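Local coordinates for putative trimethylamine methyltransferase (Rhizobium meliloti, PDB 4YYC), which probably acts as a methyltransferase of the trimethylamine methyltransferase (MttB) family, at the interface of chains A and B. Coordinates in Å, arbitrary orientation; residue numbers count along the deposited sequence, not the author numbering. Chains: chain A/B, Putative trimethylamine methyltransferase.

The interface of chains A and B. Residues chain A 61, 65, 287, 291; chain B 426, 431, 433.
A:Asn65 and B:Gln431 meet amide to amide where helix 56-73 of chain A faces the short helix 428-431 of chain B. The patch belongs to a two-fold symmetric interface of identical chains, possibly a biological dimer. The side-chain nitrogen ND2 of A:Asn65 gives a hydrogen bond of 2.9 Å to the carbonyl oxygen OE1 of B:Gln431, nearly straight at 162°. OE1 lies in the amide plane of A:Asn65, whereas ND2 is tilted from the carbonyl plane of the glutamine; the two flat groups are turned 26° from each other. A:Leu61, one turn earlier on the same helix, lays both methyls over one face of the glutamine amide, CD1 towards OE1 and CD2 towards NE2, with CD2 lying 3.8 Å from CD of B:Gln431. Its CG is anti to the backbone N (chi1 175°), which carries the branch towards chain B. B:Leu433 crosses A:Asn65 at about a right angle and caps a face of its amide, CD1 3.8 Å from CG. A smaller apolar patch joins CB of A:Ala287 to CD2 of B:Leu426.

ND2 of A:Asn65 also hydrogen-bonds a water, 2.8 Å away, which also meets OG1 of A:Thr291 and the backbone O of B:Gln431. This water thus ties two helices of chain A to chain B, and the two bonds at ND2 would help to set the turn of the asparagine amide. Within chain B, NE2 of B:Gln431 bonds to the backbone O of B:Leu426 from above the carbonyl plane, so the glutamine amide is held at both ends. An alanine in place of B:Gln431 would probably leave ND2 of A:Asn65 without its side-chain partner across the interface, and the backbone O of B:Leu426 without its bond to NE2, and open a gap beside the methyls of A:Leu61. Behind the water, OG1 of A:Thr291 donates to the backbone O of A:Ala287 at 2.9 Å.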
ATOM      1  N   LEU A  61      15.264   5.343 -22.573  1.00 25.84           N
ATOM      2  CA  LEU A  61      15.712   6.699 -22.321  1.00 25.98           C
ATOM      3  C   LEU A  61      16.615   6.778 -21.098  1.00 24.96           C
ATOM      4  O   LEU A  61      17.683   7.379 -21.146  1.00 24.53           O
ATOM      5  CB  LEU A  61      14.491   7.589 -22.160  1.00 27.38           C
ATOM      6  CG  LEU A  61      14.728   9.043 -21.782  1.00 28.67           C
ATOM      7  CD1 LEU A  61      15.547   9.732 -22.846  1.00 29.80           C
ATOM      8  CD2 LEU A  61      13.354   9.725 -21.662  1.00 29.37           C
ATOM      9  N   ASN A  65      20.611   7.556 -21.073  1.00 24.17           N
ATOM     10  CA  ASN A  65      21.099   8.656 -20.263  1.00 23.66           C
ATOM     11  C   ASN A  65      22.115   8.208 -19.206  1.00 22.70           C
ATOM     12  O   ASN A  65      23.081   8.927 -18.928  1.00 22.62           O
ATOM     13  CB  ASN A  65      19.921   9.420 -19.608  1.00 23.97           C
ATOM     14  CG  ASN A  65      19.151  10.266 -20.607  1.00 25.10           C
ATOM     15  OD1 ASN A  65      19.475  10.313 -21.796  1.00 26.52           O
ATOM     16  ND2 ASN A  65      18.099  10.962 -20.115  1.00 25.26           N
ATOM     17  N   ALA A 287      12.990  10.740 -12.891  1.00 21.23           N
ATOM     18  CA  ALA A 287      13.822  10.334 -13.984  1.00 20.59           C
ATOM     19  C   ALA A 287      15.323  10.611 -13.756  1.00 20.50           C
ATOM     20  O   ALA A 287      16.159   9.765 -14.068  1.00 19.76           O
ATOM     21  CB  ALA A 287      13.399  10.959 -15.275  1.00 21.59           C
ATOM     22  N   THR A 291      18.326   7.728 -13.401  1.00 18.97           N
ATOM     23  CA  THR A 291      19.501   7.758 -14.221  1.00 19.51           C
ATOM     24  C   THR A 291      20.762   7.657 -13.348  1.00 18.60           C
ATOM     25  O   THR A 291      21.697   6.907 -13.650  1.00 18.49           O
ATOM     26  CB  THR A 291      19.502   9.075 -15.022  1.00 20.64           C
ATOM     27  OG1 THR A 291      18.328   9.071 -15.842  1.00 21.59           O
ATOM     28  CG2 THR A 291      20.706   9.197 -15.847  1.00 21.44           C
TER
ATOM     29  N   LEU B 426       8.866  12.373 -17.953  1.00 26.37           N
ATOM     30  CA  LEU B 426      10.053  12.064 -18.741  1.00 27.62           C
ATOM     31  C   LEU B 426      10.438  13.228 -19.659  1.00 28.16           C
ATOM     32  O   LEU B 426      11.164  13.020 -20.639  1.00 28.85           O
ATOM     33  CB  LEU B 426       9.831  10.766 -19.517  1.00 28.69           C
ATOM     34  CG  LEU B 426       9.750   9.510 -18.632  1.00 29.33           C
ATOM     35  CD1 LEU B 426       9.320   8.337 -19.479  1.00 30.95           C
ATOM     36  CD2 LEU B 426      11.048   9.178 -17.939  1.00 29.20           C
ATOM     37  N   GLN B 431      14.484  14.740 -16.921  1.00 26.26           N
ATOM     38  CA  GLN B 431      15.675  13.921 -17.120  1.00 26.01           C
ATOM     39  C   GLN B 431      16.910  14.443 -16.347  1.00 25.59           C
ATOM     40  O   GLN B 431      17.772  13.674 -15.962  1.00 24.94           O
ATOM     41  CB  GLN B 431      15.987  13.776 -18.593  1.00 26.47           C
ATOM     42  CG  GLN B 431      15.000  12.895 -19.335  1.00 26.93           C
ATOM     43  CD  GLN B 431      15.155  13.020 -20.848  1.00 28.18           C
ATOM     44  OE1 GLN B 431      16.245  12.832 -21.380  1.00 28.27           O
ATOM     45  NE2 GLN B 431      14.064  13.310 -21.540  1.00 29.00           N
ATOM     46  N   LEU B 433      19.703  16.086 -16.920  1.00 27.40           N
ATOM     47  CA  LEU B 433      21.082  15.794 -17.256  1.00 28.62           C
ATOM     48  C   LEU B 433      22.014  16.951 -16.946  1.00 29.78           C
ATOM     49  O   LEU B 433      23.136  16.733 -16.517  1.00 29.25           O
ATOM     50  CB  LEU B 433      21.217  15.379 -18.715  1.00 29.80           C
ATOM     51  CG  LEU B 433      20.663  13.989 -19.019  1.00 30.58           C
ATOM     52  CD1 LEU B 433      20.858  13.629 -20.497  1.00 32.03           C
ATOM     53  CD2 LEU B 433      21.322  12.950 -18.123  1.00 30.66           C
TER
HETATM   54  O   HOH W   1      17.769  11.188 -17.326  1.00 28.23           O